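Local coordinates for testis-expressed protein 101 (Mus musculus, PDB 7BPS) that plays a role in fertilization by controlling sperm binding to the zona pellucida and sperm migration into the oviduct, probably through the adhesion molecule ADAM3, at residues 5-10 and 26-32; 42-48 and 78-82; 53-57 and 156-160; 70-74 and 172-177; 143-149 and 187-193. All blocks are in the same frame, centred on the assembly; numbering follows the deposited sequence.

Contact 1: residues 5-10 and 26-32; sequences TYCQVS and TSKAEQC. With FUC (alpha-L-fucopyranose), chain C.
Tyr6, in the m rotamer, lays one face of its ring over CG of Gln31, its partner in a non-hydrogen-bonded antiparallel pair, and a weak hydrogen bond runs from Gln31 NE2 to Tyr6 OH (3.4 Å). The backbones are extended, and the axes of strands 6-8 and 29-31 approach to 4.6 Å with 145° between their directions. Cys7 and Glu30 form the hydrogen-bonded pair: Cys7 N to Glu30 O is 3.1 Å and Glu30 N to Cys7 O 3.0 Å. Cys32 N donates to Thr5 O at 2.6 Å, and Val9 N to Lys28 O at 3.0 Å. This is the pairing of the first two strands of a Ly6/uPAR three-finger domain, at its disulfide-rich end. Cys7 SG and Cys32 SG touch at 3.2 Å yet belong to different bridges, Cys7 to Cys38 and Cys32 to Cys60. Around and beyond the Gln8–Ala29 pair (CA–CA 4.2 Å), side chains add to the backbone bonds. Gln8 OE1 accepts from Ser27 N at 3.0 Å and also from Lys58 of the adjoining strand, while a water links Gln8 NE2 (2.9 Å) to Thr26 OG1 (3.0 Å). Val9 CG2 packs on Glu30 CB at 3.8 Å, and Ser10 OG lies 2.6 Å from Ser27 OG. C6 of the fucose in the glycan carried by Asn24 rests 3.5 Å from Lys28 N.

Contact 2: residues 42-48 and 78-82; sequences VLLIKAD and GLVAI
Strands 42-46 and 80-82 run antiparallel at 176°, their axes 4.9 Å apart, with Leu44 opposite Ile82, Ile45 opposite Ala81 and Lys46 opposite Val80. The outer two pairs are hydrogen-bonded: Leu44 N to Ile82 O 2.9 Å, Ile82 N to Leu44 O 3.1 Å, Lys46 N to Val80 O and Val80 N to Lys46 O both 3.0 Å. Ile45 (m, t) sets CG1 4.2 Å from CB of Ala81, on the face that meets strand 143-152 of the second domain. These are neighbouring inner strands of the first Ly6/uPAR domain's sheet. On the other face, Leu44 (m, chi2 near 97°), Lys46 and Val80 (t) pack against Trp103. Lys46 runs through three t angles before chi4 turns to m, which brings NZ back to Ala47 O at 3.2 Å. Leu43 (t, p) reaches Ile82 O with CD1 at 3.3 Å. Beyond the paired residues, Leu79 (m, t) places CD2 3.4 Å from Ala47 CB, and Gly78 adopts a positive phi of 96°, a conformation that favours glycine.

Contact 3: residues 53-57 and 156-160; sequences VVLAS and MDATV
Met156 is the largest bump here: with all three chi angles m, its side chain curls so that CE comes to rest 3.9 Å from Leu55 CB and 3.7 Å from Ala56 N, while CG meets Ser57 CB at 3.9 Å. The methionine thus fills the hollow beside the backbone between Leu55 and Ser57. Leu55 (m, chi2 near 94°) has its CD2 set over the small Ala158 (CB at 4.2 Å) and its CD1 4.5 Å from Val160 CG2. At the far end two t valines meet, Val53 CG1 to Val160 CG2 at 4.0 Å. Strands 53-57 and 158-160 are extended and oppositely directed (154°), but their axes stay 9.8 Å apart, so this is face-to-face packing of two sheets. Here this apolar layer packs the sheet of the first Ly6/uPAR domain against that of the second. Strand 53-57 lies between strands 37-46 and 6-16 of the first sheet; Phe151 of strand 143-152 and Leu126 of strand 119-126 extend the packing on the second.

Contact 4: residues 70-74 and 172-177; sequences FIQYT and RLMAMI
A methionine methyl sits almost exactly on the axis of a tyrosine ring: Met174 CE lies 3.7 Å from the centroid of the Tyr73 ring, only 7° off its normal, a CH-pi contact, and Met174 SD follows at 4.4 Å and 19°, making this a Met-aromatic contact too. Three m angles fold Met174 into that position although its CA-to-CB bond starts away from 70-74. Segment 172-177 is a loop of two overlapping turns, type I from Arg172 to Ala175 and type I' from Met174 to Ile177, closed by Ala175 N to Arg172 O (3.0 Å) and Ile177 N to Met174 O (2.9 Å). Opposite it, the chain of 70-74 turns a corner at Tyr73. Tyr73 and Thr74 both face Ala81, a classic beta bulge, which turns both side chains (each m) to the loop. Thr74 OG1 donates to Leu173 O at 2.5 Å, and one water donates to Tyr73 O (2.7 Å) and Arg172 O (2.9 Å). Ala175 CB lies at the ring edge, 4.2 Å from Tyr73 CB; Ile177 CD1 reaches Tyr73 CE1 at 3.8 Å and Ile71 CG2 at 4.4 Å. The contact joins the two Ly6/uPAR domains: strand 68-72 is the edge of the first sheet, the nearby Tyr73 hydroxyl hydrogen-bonded to Ser83 of strand 80-88, while Leu173 and Met174 both lean on strand 143-152, and Met174 also on Val180 of strand 179-180.

Contact 5: residues 143-149 and 187-193; sequences QCYQGRL and ETCSYQS
Tyr145 OH donates to Glu187 OE2 at 2.7 Å, and the same carboxylate receives the backbone amides of Leu173 and Met174, so one acid ties the strand pair to the adjacent loop. Six backbone hydrogen bonds follow: Cys144 N to Gln192 O and Gln192 N to Cys144 O, both 3.0 Å; Gln146 N to Ser190 O and Ser190 N to Gln146 O, both 2.8 Å; Arg148 N to Thr188 O, 2.9 Å; Thr188 N to Arg148 O, 3.1 Å. The strands are extended and antiparallel (171°, axes 4.5 Å apart), in unbroken register from Gln143–Ser193 to Leu149–Glu187. Tyr145 (t) stretches diagonally along its face over Gly147, where a CB would collide with its hydroxyl, and CE2 meets Cys189 CB at 3.5 Å; Cys189 SG lies obliquely 4.6 Å from the ring centroid. Leu149 CD2 packs on Glu187 CB at 3.7 Å, while Gln146, Gln192 and Ser190 share the other face with Cys144. Disulfides Cys144–Cys120 and Cys189–Cys171 fasten both strands to their surroundings, the cystine-braced beta-sheet typical of the Ly6/uPAR three-finger fold, here in the second domain.

In the fold
The five contacts illustrate how contacts within and between tandem three-finger domains differ. Contacts 1, 2 and 5 are antiparallel strand pairings, contacts 1 and 2 in the sheet of the first domain and contact 5 in that of the second: contact 2 lies deep and mostly aliphatic, whereas contacts 1 and 5, with centres about 37 Å apart, are partly exposed and mix polar side chains with cystines. Contacts 3 and 4 join the domains, the first by buried apolar packing, the second by an aromatic, a loop and a water nearer the surface. Contact 2 connects with both: Ile45 O hydrogen-bonds to Val53 N (2.7 Å), and Ala81 O to Tyr73 N (2.8 Å). Contact 5 meets contact 3 through Val160 O and Leu149 N (2.8 Å), and its Glu187 reaches contact 4.

Contact 1: residues 5-10 and 26-32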
# COMPACT_ATOMS: atom_id res chain seq x y z
N THR A 5 9.19 -22.56 -11.19
CA THR A 5 7.79 -23.06 -11.31
C THR A 5 7.15 -23.30 -9.93
O THR A 5 5.95 -23.61 -9.94
CB THR A 5 7.70 -24.33 -12.18
OG1 THR A 5 8.58 -25.35 -11.70
CG2 THR A 5 7.99 -24.05 -13.64
N TYR A 6 7.85 -23.12 -8.80
CA TYR A 6 7.21 -22.94 -7.46
C TYR A 6 7.45 -21.51 -6.96
O TYR A 6 8.59 -21.00 -7.06
CB TYR A 6 7.72 -23.95 -6.42
CG TYR A 6 7.31 -25.38 -6.68
CD1 TYR A 6 6.17 -25.92 -6.10
CD2 TYR A 6 8.07 -26.20 -7.51
CE1 TYR A 6 5.79 -27.23 -6.34
CE2 TYR A 6 7.70 -27.51 -7.75
CZ TYR A 6 6.56 -28.03 -7.18
OH TYR A 6 6.20 -29.32 -7.42
N CYS A 7 6.40 -20.90 -6.41
CA CYS A 7 6.41 -19.54 -5.80
C CYS A 7 5.73 -19.58 -4.43
O CYS A 7 4.81 -20.39 -4.25
CB CYS A 7 5.68 -18.55 -6.68
SG CYS A 7 6.42 -18.39 -8.32
N GLN A 8 6.14 -18.73 -3.50
CA GLN A 8 5.33 -18.43 -2.30
C GLN A 8 4.01 -17.80 -2.77
O GLN A 8 4.01 -17.07 -3.82
CB GLN A 8 6.10 -17.53 -1.35
CG GLN A 8 7.22 -18.28 -0.64
CD GLN A 8 7.77 -17.48 0.52
OE1 GLN A 8 7.09 -16.60 1.04
NE2 GLN A 8 9.01 -17.75 0.90
N VAL A 9 2.91 -18.15 -2.10
CA VAL A 9 1.53 -17.67 -2.44
C VAL A 9 0.81 -17.26 -1.14
O VAL A 9 0.85 -18.03 -0.15
CB VAL A 9 0.74 -18.72 -3.24
CG1 VAL A 9 -0.66 -18.24 -3.61
CG2 VAL A 9 1.50 -19.14 -4.50
N SER A 10 0.27 -16.05 -1.12
CA SER A 10 -0.51 -15.47 -0.00
C SER A 10 -1.10 -14.14 -0.46
O SER A 10 -0.46 -13.43 -1.24
CB SER A 10 0.32 -15.32 1.24
OG SER A 10 1.53 -14.69 0.94
N THR A 26 6.77 -14.52 5.06
CA THR A 26 7.02 -15.94 4.69
C THR A 26 5.68 -16.68 4.56
O THR A 26 4.89 -16.66 5.50
CB THR A 26 7.96 -16.62 5.69
OG1 THR A 26 9.18 -15.86 5.72
CG2 THR A 26 8.26 -18.07 5.36
N SER A 27 5.46 -17.29 3.41
CA SER A 27 4.19 -17.93 2.98
C SER A 27 4.49 -19.33 2.41
O SER A 27 5.65 -19.57 2.04
CB SER A 27 3.49 -17.06 1.95
OG SER A 27 3.43 -15.70 2.36
N LYS A 28 3.47 -20.18 2.31
CA LYS A 28 3.56 -21.57 1.78
C LYS A 28 3.83 -21.48 0.27
O LYS A 28 3.32 -20.54 -0.33
CB LYS A 28 2.25 -22.35 1.97
CG LYS A 28 1.43 -22.10 3.24
CD LYS A 28 1.80 -22.97 4.44
CE LYS A 28 0.82 -24.09 4.72
NZ LYS A 28 1.44 -25.17 5.52
N ALA A 29 4.58 -22.43 -0.29
CA ALA A 29 4.86 -22.57 -1.75
C ALA A 29 3.70 -23.30 -2.44
O ALA A 29 2.96 -24.04 -1.77
CB ALA A 29 6.16 -23.31 -1.95
N GLU A 30 3.51 -23.03 -3.72
CA GLU A 30 2.52 -23.70 -4.60
C GLU A 30 3.16 -23.81 -5.98
O GLU A 30 4.09 -23.01 -6.28
CB GLU A 30 1.20 -22.94 -4.72
CG GLU A 30 0.38 -22.93 -3.45
CD GLU A 30 -0.96 -22.24 -3.59
OE1 GLU A 30 -1.35 -21.94 -4.74
OE2 GLU A 30 -1.60 -21.97 -2.54
N GLN A 31 2.73 -24.79 -6.78
CA GLN A 31 3.26 -25.01 -8.14
C GLN A 31 2.58 -24.02 -9.08
O GLN A 31 1.35 -23.94 -9.05
CB GLN A 31 3.01 -26.46 -8.57
CG GLN A 31 3.69 -26.83 -9.88
CD GLN A 31 3.23 -28.17 -10.39
OE1 GLN A 31 2.22 -28.28 -11.09
NE2 GLN A 31 3.95 -29.21 -10.00
N CYS A 32 3.35 -23.29 -9.87
CA CYS A 32 2.85 -22.40 -10.95
C CYS A 32 2.59 -23.25 -12.19
O CYS A 32 3.20 -24.34 -12.29
CB CYS A 32 3.86 -21.29 -11.25
SG CYS A 32 4.43 -20.37 -9.79
C1 FUC C . 4.72 -20.91 9.24
C2 FUC C . 3.25 -20.95 9.54
C3 FUC C . 2.64 -19.69 8.89
C4 FUC C . 2.98 -19.60 7.40
C5 FUC C . 4.40 -20.11 7.00
C6 FUC C . 4.41 -20.76 5.62
O2 FUC C . 3.12 -21.01 10.98
O3 FUC C . 1.21 -19.65 9.00
O4 FUC C . 1.94 -20.25 6.64
O5 FUC C . 5.04 -21.06 7.86
O HOH W 1 10.37 -16.45 3.05

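Contact 2: residues 42-48 and 78-82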
# COMPACT_ATOMS: atom_id res chain seq x y z
N VAL A 42 4.01 -5.53 -1.88
CA VAL A 42 3.34 -5.01 -0.65
C VAL A 42 3.14 -3.51 -0.83
O VAL A 42 4.05 -2.86 -1.33
CB VAL A 42 4.16 -5.34 0.60
CG1 VAL A 42 5.59 -4.81 0.53
CG2 VAL A 42 3.45 -4.88 1.84
N LEU A 43 1.98 -3.01 -0.41
CA LEU A 43 1.65 -1.57 -0.33
C LEU A 43 1.31 -1.26 1.12
O LEU A 43 0.54 -2.01 1.72
CB LEU A 43 0.46 -1.28 -1.25
CG LEU A 43 -0.05 0.16 -1.27
CD1 LEU A 43 1.04 1.15 -1.62
CD2 LEU A 43 -1.18 0.29 -2.26
N LEU A 44 1.88 -0.18 1.66
CA LEU A 44 1.68 0.26 3.07
C LEU A 44 1.15 1.67 3.05
O LEU A 44 1.75 2.51 2.39
CB LEU A 44 3.01 0.18 3.83
CG LEU A 44 3.61 -1.23 3.93
CD1 LEU A 44 4.67 -1.47 2.86
CD2 LEU A 44 4.18 -1.49 5.30
N ILE A 45 0.04 1.92 3.73
CA ILE A 45 -0.62 3.26 3.77
C ILE A 45 -0.92 3.62 5.23
O ILE A 45 -1.49 2.78 5.96
CB ILE A 45 -1.88 3.28 2.91
CG1 ILE A 45 -1.59 2.82 1.48
CG2 ILE A 45 -2.50 4.66 2.94
CD1 ILE A 45 -2.82 2.39 0.71
N LYS A 46 -0.57 4.85 5.59
CA LYS A 46 -0.59 5.38 6.97
C LYS A 46 -1.08 6.82 6.90
O LYS A 46 -0.72 7.53 5.94
CB LYS A 46 0.85 5.31 7.47
CG LYS A 46 1.04 5.45 8.97
CD LYS A 46 2.45 5.83 9.33
CE LYS A 46 2.65 5.81 10.83
NZ LYS A 46 1.71 6.73 11.51
N ALA A 47 -1.87 7.25 7.87
CA ALA A 47 -2.08 8.69 8.14
C ALA A 47 -1.30 9.05 9.40
O ALA A 47 -0.79 8.16 10.04
CB ALA A 47 -3.54 9.05 8.24
N ASP A 48 -1.20 10.33 9.72
CA ASP A 48 -0.53 10.81 10.94
C ASP A 48 -1.16 10.11 12.15
O ASP A 48 -2.37 10.16 12.28
CB ASP A 48 -0.70 12.32 11.06
CG ASP A 48 0.10 12.92 12.20
OD1 ASP A 48 1.02 12.23 12.69
OD2 ASP A 48 -0.18 14.06 12.53
N GLY A 78 2.17 13.69 7.25
CA GLY A 78 0.76 13.32 7.07
C GLY A 78 0.60 11.92 6.48
O GLY A 78 1.16 10.91 7.06
N LEU A 79 -0.14 11.84 5.38
CA LEU A 79 -0.36 10.58 4.63
C LEU A 79 0.98 10.11 4.04
O LEU A 79 1.76 10.96 3.53
CB LEU A 79 -1.39 10.81 3.53
CG LEU A 79 -2.73 11.36 4.00
CD1 LEU A 79 -3.74 11.34 2.83
CD2 LEU A 79 -3.27 10.62 5.23
N VAL A 80 1.21 8.81 4.10
CA VAL A 80 2.39 8.12 3.52
C VAL A 80 1.87 6.88 2.80
O VAL A 80 1.11 6.08 3.45
CB VAL A 80 3.40 7.71 4.61
CG1 VAL A 80 4.63 7.05 4.00
CG2 VAL A 80 3.79 8.89 5.47
N ALA A 81 2.24 6.71 1.53
CA ALA A 81 1.97 5.49 0.76
C ALA A 81 3.28 5.03 0.13
O ALA A 81 3.93 5.87 -0.52
CB ALA A 81 0.86 5.74 -0.22
N ILE A 82 3.67 3.77 0.35
CA ILE A 82 4.95 3.19 -0.12
C ILE A 82 4.70 1.76 -0.61
O ILE A 82 3.94 1.03 0.05
CB ILE A 82 5.98 3.19 1.02
CG1 ILE A 82 6.51 4.60 1.26
CG2 ILE A 82 7.09 2.19 0.74
CD1 ILE A 82 7.43 4.72 2.48

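Contact 3: residues 53-57 and 156-160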
# COMPACT_ATOMS: atom_id res chain seq x y z
N VAL A 53 -2.13 0.35 6.99
CA VAL A 53 -2.81 -0.66 6.15
C VAL A 53 -1.73 -1.38 5.33
O VAL A 53 -0.89 -0.71 4.74
CB VAL A 53 -3.88 -0.01 5.25
CG1 VAL A 53 -4.62 -1.04 4.40
CG2 VAL A 53 -4.86 0.77 6.09
N VAL A 54 -1.74 -2.71 5.34
CA VAL A 54 -0.79 -3.56 4.58
C VAL A 54 -1.59 -4.47 3.63
O VAL A 54 -2.40 -5.33 4.13
CB VAL A 54 0.14 -4.32 5.53
CG1 VAL A 54 1.19 -5.08 4.79
CG2 VAL A 54 0.81 -3.38 6.50
N LEU A 55 -1.43 -4.23 2.32
CA LEU A 55 -1.86 -5.11 1.21
C LEU A 55 -0.61 -5.85 0.73
O LEU A 55 0.28 -5.20 0.13
CB LEU A 55 -2.52 -4.29 0.10
CG LEU A 55 -3.70 -3.41 0.53
CD1 LEU A 55 -3.24 -2.00 0.87
CD2 LEU A 55 -4.80 -3.35 -0.52
N ALA A 56 -0.51 -7.14 1.05
CA ALA A 56 0.65 -8.01 0.75
C ALA A 56 0.20 -9.18 -0.13
O ALA A 56 -0.67 -9.99 0.29
CB ALA A 56 1.31 -8.49 2.02
N SER A 57 0.82 -9.27 -1.31
CA SER A 57 0.55 -10.30 -2.34
C SER A 57 1.83 -11.07 -2.68
O SER A 57 2.83 -10.43 -3.02
CB SER A 57 -0.03 -9.68 -3.56
OG SER A 57 -0.05 -10.64 -4.58
N MET A 156 -6.70 -9.73 -4.45
CA MET A 156 -6.38 -8.66 -3.48
C MET A 156 -7.48 -7.61 -3.44
O MET A 156 -7.14 -6.51 -2.94
CB MET A 156 -5.09 -7.92 -3.88
CG MET A 156 -3.83 -8.69 -3.66
SD MET A 156 -3.74 -9.37 -1.99
CE MET A 156 -3.41 -7.84 -1.12
N ASP A 157 -8.70 -7.91 -3.90
CA ASP A 157 -9.80 -6.92 -4.05
C ASP A 157 -10.14 -6.33 -2.68
O ASP A 157 -10.36 -7.11 -1.74
CB ASP A 157 -11.04 -7.57 -4.70
CG ASP A 157 -10.75 -8.20 -6.04
OD1 ASP A 157 -11.02 -7.56 -7.06
OD2 ASP A 157 -10.26 -9.32 -6.05
N ALA A 158 -10.12 -5.00 -2.56
CA ALA A 158 -10.20 -4.28 -1.28
C ALA A 158 -10.53 -2.80 -1.49
O ALA A 158 -10.29 -2.31 -2.60
CB ALA A 158 -8.88 -4.45 -0.58
N THR A 159 -11.08 -2.12 -0.48
CA THR A 159 -11.13 -0.64 -0.39
C THR A 159 -10.42 -0.18 0.89
O THR A 159 -10.54 -0.85 1.95
CB THR A 159 -12.51 -0.00 -0.21
OG1 THR A 159 -13.43 -0.90 0.40
CG2 THR A 159 -13.10 0.53 -1.48
N VAL A 160 -9.79 0.98 0.80
CA VAL A 160 -9.10 1.66 1.90
C VAL A 160 -9.64 3.08 1.96
O VAL A 160 -9.61 3.77 0.91
CB VAL A 160 -7.58 1.62 1.71
CG1 VAL A 160 -6.88 2.27 2.89
CG2 VAL A 160 -7.09 0.19 1.50

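Contact 4: residues 70-74 and 172-177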
# COMPACT_ATOMS: atom_id res chain seq x y z
N PHE A 70 10.70 -0.02 -5.88
CA PHE A 70 10.35 0.65 -4.60
C PHE A 70 9.76 2.02 -4.94
O PHE A 70 10.43 2.80 -5.60
CB PHE A 70 11.56 0.80 -3.67
CG PHE A 70 11.26 1.63 -2.45
CD1 PHE A 70 11.32 3.03 -2.51
CD2 PHE A 70 10.85 1.03 -1.27
CE1 PHE A 70 11.03 3.80 -1.39
CE2 PHE A 70 10.57 1.81 -0.15
CZ PHE A 70 10.65 3.19 -0.22
N ILE A 71 8.53 2.32 -4.50
CA ILE A 71 7.89 3.63 -4.78
C ILE A 71 7.39 4.23 -3.46
O ILE A 71 6.70 3.54 -2.68
CB ILE A 71 6.76 3.49 -5.81
CG1 ILE A 71 7.29 2.97 -7.14
CG2 ILE A 71 6.01 4.81 -5.99
CD1 ILE A 71 6.21 2.54 -8.11
N GLN A 72 7.70 5.51 -3.27
CA GLN A 72 6.99 6.38 -2.32
C GLN A 72 6.02 7.25 -3.12
O GLN A 72 6.49 8.15 -3.87
CB GLN A 72 7.98 7.20 -1.50
CG GLN A 72 7.28 8.13 -0.53
CD GLN A 72 8.21 8.66 0.52
OE1 GLN A 72 8.24 8.17 1.65
NE2 GLN A 72 8.94 9.71 0.14
N TYR A 73 4.73 6.99 -3.01
CA TYR A 73 3.69 7.68 -3.81
C TYR A 73 3.51 9.08 -3.22
O TYR A 73 3.51 10.06 -3.94
CB TYR A 73 2.39 6.87 -3.83
CG TYR A 73 2.57 5.48 -4.38
CD1 TYR A 73 2.33 5.22 -5.72
CD2 TYR A 73 3.00 4.43 -3.58
CE1 TYR A 73 2.53 3.96 -6.26
CE2 TYR A 73 3.20 3.17 -4.11
CZ TYR A 73 2.95 2.93 -5.45
OH TYR A 73 3.15 1.71 -6.04
N THR A 74 3.42 9.13 -1.90
CA THR A 74 3.16 10.35 -1.12
C THR A 74 4.09 10.34 0.10
O THR A 74 4.22 9.30 0.74
CB THR A 74 1.68 10.46 -0.73
OG1 THR A 74 0.83 10.55 -1.88
CG2 THR A 74 1.44 11.64 0.17
N ARG A 172 -4.34 12.54 -5.24
CA ARG A 172 -3.05 11.99 -5.75
C ARG A 172 -2.26 11.35 -4.61
O ARG A 172 -1.01 11.36 -4.65
CB ARG A 172 -2.28 13.10 -6.46
CG ARG A 172 -2.99 13.62 -7.70
CD ARG A 172 -2.06 14.28 -8.70
NE ARG A 172 -2.22 15.72 -8.59
CZ ARG A 172 -2.74 16.51 -9.52
NH1 ARG A 172 -3.10 16.03 -10.69
NH2 ARG A 172 -2.86 17.80 -9.28
N LEU A 173 -2.96 10.77 -3.63
CA LEU A 173 -2.33 9.89 -2.62
C LEU A 173 -1.51 8.83 -3.35
O LEU A 173 -0.36 8.56 -2.92
CB LEU A 173 -3.42 9.27 -1.73
CG LEU A 173 -2.91 8.29 -0.68
CD1 LEU A 173 -1.85 8.93 0.21
CD2 LEU A 173 -4.04 7.75 0.16
N MET A 174 -2.05 8.23 -4.42
CA MET A 174 -1.35 7.14 -5.13
C MET A 174 -0.63 7.71 -6.36
O MET A 174 -0.26 6.93 -7.26
CB MET A 174 -2.33 6.02 -5.50
CG MET A 174 -2.77 5.20 -4.33
SD MET A 174 -1.36 4.47 -3.43
CE MET A 174 -0.78 3.26 -4.61
N ALA A 175 -0.38 9.02 -6.38
CA ALA A 175 0.45 9.73 -7.38
C ALA A 175 0.02 9.37 -8.81
O ALA A 175 0.86 9.41 -9.67
CB ALA A 175 1.90 9.42 -7.14
N MET A 176 -1.27 9.10 -9.04
CA MET A 176 -1.82 8.90 -10.41
C MET A 176 -1.21 7.64 -11.01
O MET A 176 -1.24 7.51 -12.25
CB MET A 176 -1.53 10.10 -11.31
CG MET A 176 -2.15 11.41 -10.79
SD MET A 176 -1.89 12.79 -11.93
CE MET A 176 -3.26 12.47 -13.05
N ILE A 177 -0.69 6.74 -10.17
CA ILE A 177 -0.22 5.40 -10.63
C ILE A 177 -1.39 4.41 -10.48
O ILE A 177 -1.98 4.36 -9.41
CB ILE A 177 1.06 4.99 -9.88
CG1 ILE A 177 2.20 5.94 -10.27
CG2 ILE A 177 1.39 3.52 -10.16
CD1 ILE A 177 3.41 5.92 -9.37
O HOH W 2 1.75 12.05 -4.20

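Contact 5: residues 143-149 and 187-193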
# COMPACT_ATOMS: atom_id res chain seq x y z
N GLN A 143 -3.06 20.39 2.16
CA GLN A 143 -4.54 20.16 2.05
C GLN A 143 -5.05 19.17 3.10
O GLN A 143 -4.25 18.40 3.64
CB GLN A 143 -4.91 19.66 0.64
CG GLN A 143 -4.29 18.33 0.22
CD GLN A 143 -4.67 17.81 -1.15
OE1 GLN A 143 -4.73 16.60 -1.41
NE2 GLN A 143 -4.90 18.71 -2.08
N CYS A 144 -6.34 19.21 3.41
CA CYS A 144 -7.09 18.06 3.98
C CYS A 144 -7.51 17.18 2.82
O CYS A 144 -7.84 17.69 1.75
CB CYS A 144 -8.27 18.49 4.82
SG CYS A 144 -7.81 19.49 6.27
N TYR A 145 -7.42 15.88 3.04
CA TYR A 145 -7.74 14.82 2.05
C TYR A 145 -8.69 13.83 2.72
O TYR A 145 -8.45 13.45 3.86
CB TYR A 145 -6.44 14.21 1.53
CG TYR A 145 -6.60 12.98 0.66
CD1 TYR A 145 -6.76 11.74 1.22
CD2 TYR A 145 -6.55 13.06 -0.71
CE1 TYR A 145 -6.84 10.60 0.45
CE2 TYR A 145 -6.62 11.93 -1.50
CZ TYR A 145 -6.79 10.69 -0.92
OH TYR A 145 -6.88 9.55 -1.68
N GLN A 146 -9.77 13.49 2.01
CA GLN A 146 -10.72 12.39 2.32
C GLN A 146 -10.85 11.55 1.05
O GLN A 146 -11.45 12.05 0.09
CB GLN A 146 -12.08 12.93 2.76
CG GLN A 146 -12.01 13.89 3.94
CD GLN A 146 -11.84 15.32 3.48
OE1 GLN A 146 -12.41 15.71 2.47
NE2 GLN A 146 -11.05 16.11 4.19
N GLY A 147 -10.24 10.37 1.03
CA GLY A 147 -10.15 9.54 -0.17
C GLY A 147 -10.56 8.09 0.06
O GLY A 147 -10.68 7.65 1.23
N ARG A 148 -10.74 7.39 -1.05
CA ARG A 148 -11.10 5.96 -1.12
C ARG A 148 -10.20 5.35 -2.19
O ARG A 148 -10.10 5.93 -3.29
CB ARG A 148 -12.62 5.80 -1.33
CG ARG A 148 -13.14 4.38 -1.40
CD ARG A 148 -14.60 4.27 -0.99
NE ARG A 148 -14.67 3.78 0.39
CZ ARG A 148 -15.11 4.46 1.45
NH1 ARG A 148 -15.56 5.70 1.37
NH2 ARG A 148 -15.12 3.86 2.63
N LEU A 149 -9.52 4.27 -1.84
CA LEU A 149 -8.66 3.51 -2.75
C LEU A 149 -9.34 2.18 -3.02
O LEU A 149 -9.60 1.47 -2.05
CB LEU A 149 -7.27 3.32 -2.15
CG LEU A 149 -6.51 4.61 -1.87
CD1 LEU A 149 -5.13 4.29 -1.34
CD2 LEU A 149 -6.43 5.51 -3.10
N GLU A 187 -8.48 5.79 -7.42
CA GLU A 187 -8.46 6.74 -6.30
C GLU A 187 -9.57 7.74 -6.57
O GLU A 187 -9.62 8.26 -7.67
CB GLU A 187 -7.09 7.42 -6.15
CG GLU A 187 -7.08 8.54 -5.11
CD GLU A 187 -5.72 9.11 -4.75
OE1 GLU A 187 -4.70 8.58 -5.22
OE2 GLU A 187 -5.68 10.10 -3.98
N THR A 188 -10.42 8.02 -5.58
CA THR A 188 -11.41 9.12 -5.63
C THR A 188 -11.21 9.88 -4.31
O THR A 188 -10.76 9.23 -3.33
CB THR A 188 -12.83 8.57 -5.87
OG1 THR A 188 -13.10 7.62 -4.86
CG2 THR A 188 -12.99 7.86 -7.21
N CYS A 189 -11.49 11.17 -4.29
CA CYS A 189 -11.31 11.95 -3.04
C CYS A 189 -12.10 13.25 -3.07
O CYS A 189 -12.52 13.69 -4.18
CB CYS A 189 -9.82 12.21 -2.80
SG CYS A 189 -9.23 13.81 -3.40
N SER A 190 -12.27 13.81 -1.88
CA SER A 190 -12.41 15.26 -1.62
C SER A 190 -11.10 15.78 -1.02
O SER A 190 -10.40 15.02 -0.28
CB SER A 190 -13.51 15.52 -0.65
OG SER A 190 -14.70 15.00 -1.15
N TYR A 191 -10.85 17.06 -1.23
CA TYR A 191 -9.68 17.76 -0.67
C TYR A 191 -10.05 19.22 -0.49
O TYR A 191 -10.91 19.73 -1.20
CB TYR A 191 -8.45 17.54 -1.54
CG TYR A 191 -8.51 18.20 -2.89
CD1 TYR A 191 -9.16 17.60 -3.96
CD2 TYR A 191 -7.87 19.42 -3.11
CE1 TYR A 191 -9.21 18.20 -5.21
CE2 TYR A 191 -7.90 20.03 -4.35
CZ TYR A 191 -8.55 19.41 -5.40
OH TYR A 191 -8.56 20.00 -6.62
N GLN A 192 -9.42 19.85 0.49
CA GLN A 192 -9.56 21.29 0.80
C GLN A 192 -8.14 21.83 0.89
O GLN A 192 -7.50 21.52 1.91
CB GLN A 192 -10.35 21.46 2.10
CG GLN A 192 -11.73 20.83 2.10
CD GLN A 192 -11.73 19.36 2.44
OE1 GLN A 192 -12.29 18.56 1.70
NE2 GLN A 192 -11.12 19.02 3.56
N SER A 193 -7.66 22.50 -0.16
CA SER A 193 -6.33 23.16 -0.23
C SER A 193 -6.27 24.26 0.82
O SER A 193 -7.31 24.86 1.05
CB SER A 193 -6.01 23.77 -1.56
OG SER A 193 -6.41 22.91 -2.61